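Local coordinates for protein pyruvate kinase (Pseudomonas aeruginosa, PDB 6QXL) that probably catalyses the last step of glycolysis, transferring the phosphoryl group of phosphoenolpyruvate to ADP to give pyruvate and ATP, at residues A229-L234 with Q264-L269; L35-S38 with E44-A47. One frame throughout, in Å; residues are numbered along the deposited sequence.

Both contacts belong to the eight-stranded parallel barrel of the chain, but they lie on opposite sides of the chain's centre, with nearest atoms about 19 Å apart, and share no strand or helix. Contact 2 is the more deeply buried: it joins strand 32-36 and the turn after it to helix 42-58, and its chemistry is aromatic, an edge-to-face ring pair without any hydrogen bond across it. Contact 1 joins two helices, 231-239 and 260-273, and is only partly buried. Ile267, in its apolar half, packs on barrel strand 243-247, while its outer part is a salt bridge. The side chain of Asn36 in contact 2 is about 6 Å from the bound malonate, that of Ile267 in contact 1 about 11 Å.

Contact 1: residues A229-L234 with Q264-L269; sequences ADDDAL and QKKIIL
Lys266 sends its chain off opposite the backbone N (chi1 -175°) and bends at chi2 and chi3, which brings NZ to Asp231 OD1. The carboxylate of Asp231, in the first turn of helix 231-239, crosses the lysine chain at about a right angle; chi1 of -73° sets its CG opposite the carbonyl carbon and brings OD1 to the lysine. NZ of Lys266 meets the syn lone pair of Asp231 OD1 at 2.9 Å, while Asp231 OD2 lies 4.1 Å from the same NZ, so one oxygen carries the salt bridge. Deeper in, Leu234 divides its two methyls between two residues of helix 260-273: CD1 sits 4.1 Å from Ile267 CG1, and CD2 4.2 Å from Lys266 CG, so that the lysine stem is also part of the apolar layer. Ile267 in turn packs on Val244 and Val246 of strand 243-247, placing the contact in the helical shell around the barrel. Asp230 is the N-cap of helix 231-239; its OD2 accepts from Ala233 N at 3.2 Å, from above the carboxylate plane. Lys266 therefore serves both halves, aliphatic at CG and charged at NZ; because it is exposed, its ion pair with Asp231 is probably partly screened by solvent.

Contact 2: residues L35-S38 with E44-A47; sequences LNFS and EHRA
His45 pushes its imidazole from helix 42-58 against the end of strand 32-36, where Leu35, Asn36 and Phe37 meet it; this is the strand-to-helix junction of a beta-alpha-beta unit in the TIM barrel. The tight part is aromatic. Phe37 turns its edge to the face of His45 in a T-shaped pair, the ring centroids 5.1 Å apart and the planes at 83°, with Phe37 CD1 3.6 Å from His45 CD2. Helix 174-185 packs on the phenyl ring through Asp179 and Leu182, so this helix also covers Phe37. Around the imidazole, Leu35 CB lies 4.1 Å from His45 ND1, and Asn36 O is 3.5 Å from His45 CE1. His45 CG stands opposite its own carbonyl carbon (chi1 -65°), which directs the ring at the strand; a weak hydrogen bond links His45 NE2 to His39 O, between the two segments.

The looser side begins at Asn36, which is partly exposed and has its CB directed away from the helix; its side chain is about 6 Å from the bound malonate. Here polar bonds within the segment replace ring packing. On the helix, Glu44 marks the exposed, solvent side, and Arg46, whose CB points away from the strand, forms a salt bridge with Asp185. The turn after the strand is an Asx turn, in which Asn36 OD1 accepts from Ser38 N at 3.2 Å, from well above the carbonyl plane. Ser38 OG donates to that same Asn36 OD1 at 3.1 Å, tilted 27° from the carbonyl plane, on the same face as Ser38 N.

Contact 1: residues A229-L234 with Q264-L269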
loop_
_atom_site.group_PDB
_atom_site.type_symbol
_atom_site.label_atom_id
_atom_site.label_comp_id
_atom_site.label_asym_id
_atom_site.label_seq_id
_atom_site.Cartn_x
_atom_site.Cartn_y
_atom_site.Cartn_z
ATOM N N ALA A 229 -27.183 -13.026 3.781
ATOM C CA ALA A 229 -27.367 -13.310 2.356
ATOM C C ALA A 229 -26.572 -12.344 1.474
ATOM O O ALA A 229 -26.113 -12.729 0.419
ATOM C CB ALA A 229 -28.844 -13.236 1.993
ATOM N N ASP A 230 -26.434 -11.094 1.899
ATOM C CA ASP A 230 -25.662 -10.122 1.167
ATOM C C ASP A 230 -25.339 -8.959 2.085
ATOM O O ASP A 230 -25.854 -8.860 3.202
ATOM C CB ASP A 230 -26.452 -9.602 -0.058
ATOM C CG ASP A 230 -27.813 -9.026 0.326
ATOM O OD1 ASP A 230 -28.691 -9.847 0.649
ATOM O OD2 ASP A 230 -28.050 -7.804 0.457
ATOM N N ASP A 231 -24.476 -8.069 1.604
ATOM C CA ASP A 231 -24.006 -6.957 2.440
ATOM C C ASP A 231 -25.122 -6.032 2.900
ATOM O O ASP A 231 -25.094 -5.556 4.028
ATOM C CB ASP A 231 -22.900 -6.178 1.738
ATOM C CG ASP A 231 -21.562 -6.963 1.700
ATOM O OD1 ASP A 231 -21.502 -8.141 2.128
ATOM O OD2 ASP A 231 -20.550 -6.433 1.226
ATOM N N ASP A 232 -26.128 -5.788 2.040
ATOM C CA ASP A 232 -27.240 -4.910 2.445
ATOM C C ASP A 232 -28.052 -5.495 3.571
ATOM O O ASP A 232 -28.387 -4.797 4.514
ATOM C CB ASP A 232 -28.117 -4.536 1.250
ATOM C CG ASP A 232 -27.452 -3.467 0.357
ATOM O OD1 ASP A 232 -26.272 -3.102 0.595
ATOM O OD2 ASP A 232 -28.124 -2.971 -0.571
ATOM N N ALA A 233 -28.347 -6.782 3.490
ATOM C CA ALA A 233 -29.060 -7.468 4.577
ATOM C C ALA A 233 -28.298 -7.316 5.905
ATOM O O ALA A 233 -28.850 -6.867 6.905
ATOM C CB ALA A 233 -29.263 -8.922 4.223
ATOM N N LEU A 234 -27.019 -7.659 5.888
ATOM C CA LEU A 234 -26.203 -7.616 7.091
ATOM C C LEU A 234 -26.047 -6.192 7.610
ATOM O O LEU A 234 -26.298 -5.929 8.779
ATOM C CB LEU A 234 -24.833 -8.227 6.800
ATOM C CG LEU A 234 -23.840 -8.224 7.953
ATOM C CD1 LEU A 234 -24.331 -9.095 9.095
ATOM C CD2 LEU A 234 -22.488 -8.668 7.487
ATOM N N GLN A 264 -17.695 -14.820 10.069
ATOM C CA GLN A 264 -17.263 -14.270 11.332
ATOM C C GLN A 264 -16.434 -13.012 11.101
ATOM O O GLN A 264 -16.665 -11.974 11.724
ATOM C CB GLN A 264 -16.466 -15.274 12.167
ATOM C CG GLN A 264 -15.987 -14.700 13.500
ATOM C CD GLN A 264 -15.164 -15.683 14.305
ATOM O OE1 GLN A 264 -15.593 -16.782 14.594
ATOM N NE2 GLN A 264 -13.984 -15.263 14.722
ATOM N N LYS A 265 -15.491 -13.096 10.170
ATOM C CA LYS A 265 -14.622 -11.964 9.896
ATOM C C LYS A 265 -15.381 -10.797 9.286
ATOM O O LYS A 265 -15.126 -9.638 9.660
ATOM C CB LYS A 265 -13.439 -12.385 9.040
ATOM C CG LYS A 265 -12.342 -13.063 9.857
ATOM C CD LYS A 265 -11.503 -14.035 9.059
ATOM C CE LYS A 265 -10.105 -14.293 9.675
ATOM N NZ LYS A 265 -10.124 -15.075 10.957
ATOM N N LYS A 266 -16.330 -11.088 8.399
ATOM C CA LYS A 266 -17.109 -10.031 7.797
ATOM C C LYS A 266 -17.970 -9.315 8.826
ATOM O O LYS A 266 -17.975 -8.081 8.895
ATOM C CB LYS A 266 -17.974 -10.574 6.644
ATOM C CG LYS A 266 -18.744 -9.487 5.883
ATOM C CD LYS A 266 -18.678 -9.600 4.316
ATOM C CE LYS A 266 -19.604 -10.593 3.658
ATOM N NZ LYS A 266 -19.538 -10.253 2.225
ATOM N N ILE A 267 -18.655 -10.086 9.665
ATOM C CA ILE A 267 -19.540 -9.497 10.659
ATOM C C ILE A 267 -18.751 -8.561 11.587
ATOM O O ILE A 267 -19.171 -7.442 11.840
ATOM C CB ILE A 267 -20.249 -10.578 11.479
ATOM C CG1 ILE A 267 -21.224 -11.377 10.619
ATOM C CG2 ILE A 267 -20.998 -9.951 12.645
ATOM C CD1 ILE A 267 -21.607 -12.713 11.219
ATOM N N ILE A 268 -17.610 -9.021 12.083
ATOM C CA ILE A 268 -16.821 -8.214 12.995
ATOM C C ILE A 268 -16.411 -6.916 12.317
ATOM O O ILE A 268 -16.583 -5.832 12.877
ATOM C CB ILE A 268 -15.592 -8.987 13.485
ATOM C CG1 ILE A 268 -16.028 -10.094 14.425
ATOM C CG2 ILE A 268 -14.609 -8.060 14.176
ATOM C CD1 ILE A 268 -14.965 -11.139 14.674
ATOM N N LEU A 269 -15.890 -7.022 11.102
ATOM C CA LEU A 269 -15.426 -5.848 10.385
ATOM C C LEU A 269 -16.570 -4.874 10.081
ATOM O O LEU A 269 -16.458 -3.676 10.331
ATOM C CB LEU A 269 -14.730 -6.263 9.105
ATOM C CG LEU A 269 -14.167 -5.120 8.252
ATOM C CD1 LEU A 269 -12.950 -4.457 8.928
ATOM C CD2 LEU A 269 -13.827 -5.633 6.863
#

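Contact 2: residues L35-S38 with E44-A47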
loop_
_atom_site.group_PDB
_atom_site.type_symbol
_atom_site.label_atom_id
_atom_site.label_comp_id
_atom_site.label_asym_id
_atom_site.label_seq_id
_atom_site.Cartn_x
_atom_site.Cartn_y
_atom_site.Cartn_z
ATOM N N LEU A 35 -27.729 -13.587 30.888
ATOM C CA LEU A 35 -28.838 -14.281 31.494
ATOM C C LEU A 35 -29.668 -14.794 30.343
ATOM O O LEU A 35 -30.295 -14.002 29.622
ATOM C CB LEU A 35 -29.657 -13.332 32.372
ATOM C CG LEU A 35 -28.864 -12.467 33.350
ATOM C CD1 LEU A 35 -29.868 -11.629 34.156
ATOM C CD2 LEU A 35 -28.022 -13.271 34.312
ATOM N N ASN A 36 -29.659 -16.112 30.150
ATOM C CA ASN A 36 -30.345 -16.706 29.015
ATOM C C ASN A 36 -31.782 -16.973 29.403
ATOM O O ASN A 36 -32.045 -17.852 30.205
ATOM C CB ASN A 36 -29.610 -17.981 28.576
ATOM C CG ASN A 36 -30.220 -18.625 27.356
ATOM O OD1 ASN A 36 -31.100 -18.061 26.699
ATOM N ND2 ASN A 36 -29.762 -19.813 27.053
ATOM N N PHE A 37 -32.710 -16.226 28.827
ATOM C CA PHE A 37 -34.119 -16.384 29.187
ATOM C C PHE A 37 -34.741 -17.663 28.664
ATOM O O PHE A 37 -35.835 -17.996 29.074
ATOM C CB PHE A 37 -34.961 -15.179 28.737
ATOM C CG PHE A 37 -34.656 -13.898 29.470
ATOM C CD1 PHE A 37 -34.552 -13.862 30.861
ATOM C CD2 PHE A 37 -34.481 -12.714 28.766
ATOM C CE1 PHE A 37 -34.282 -12.675 31.532
ATOM C CE2 PHE A 37 -34.213 -11.516 29.423
ATOM C CZ PHE A 37 -34.120 -11.492 30.812
ATOM N N SER A 38 -34.069 -18.393 27.787
ATOM C CA SER A 38 -34.578 -19.712 27.364
ATOM C C SER A 38 -34.776 -20.670 28.555
ATOM O O SER A 38 -35.607 -21.544 28.479
ATOM C CB SER A 38 -33.603 -20.380 26.390
ATOM O OG SER A 38 -33.397 -19.577 25.256
ATOM N N GLU A 44 -35.126 -16.593 39.535
ATOM C CA GLU A 44 -33.744 -17.097 39.404
ATOM C C GLU A 44 -32.847 -16.046 38.738
ATOM O O GLU A 44 -31.703 -15.813 39.171
ATOM C CB GLU A 44 -33.688 -18.422 38.631
ATOM C CG GLU A 44 -34.047 -19.639 39.511
ATOM C CD GLU A 44 -34.275 -20.944 38.758
ATOM O OE1 GLU A 44 -34.839 -20.885 37.620
ATOM O OE2 GLU A 44 -33.948 -22.018 39.299
ATOM N N HIS A 45 -33.377 -15.392 37.708
ATOM C CA HIS A 45 -32.624 -14.348 37.032
ATOM C C HIS A 45 -32.435 -13.143 37.950
ATOM O O HIS A 45 -31.313 -12.642 38.096
ATOM C CB HIS A 45 -33.292 -13.951 35.715
ATOM C CG HIS A 45 -33.311 -15.062 34.703
ATOM N ND1 HIS A 45 -32.181 -15.804 34.367
ATOM C CD2 HIS A 45 -34.341 -15.573 33.984
ATOM C CE1 HIS A 45 -32.533 -16.708 33.478
ATOM N NE2 HIS A 45 -33.835 -16.596 33.236
ATOM N N ARG A 46 -33.516 -12.692 38.581
ATOM C CA ARG A 46 -33.425 -11.561 39.509
ATOM C C ARG A 46 -32.383 -11.783 40.594
ATOM O O ARG A 46 -31.622 -10.879 40.917
ATOM C CB ARG A 46 -34.765 -11.304 40.156
ATOM C CG ARG A 46 -35.753 -10.669 39.243
ATOM C CD ARG A 46 -36.914 -10.151 40.084
ATOM N NE ARG A 46 -37.810 -9.303 39.292
ATOM C CZ ARG A 46 -38.901 -9.731 38.662
ATOM N NH1 ARG A 46 -39.241 -11.048 38.641
ATOM N NH2 ARG A 46 -39.621 -8.850 37.966
ATOM N N ALA A 47 -32.351 -12.992 41.140
ATOM C CA ALA A 47 -31.423 -13.292 42.220
ATOM C C ALA A 47 -29.979 -13.207 41.731
ATOM O O ALA A 47 -29.133 -12.601 42.398
ATOM C CB ALA A 47 -31.714 -14.665 42.810
#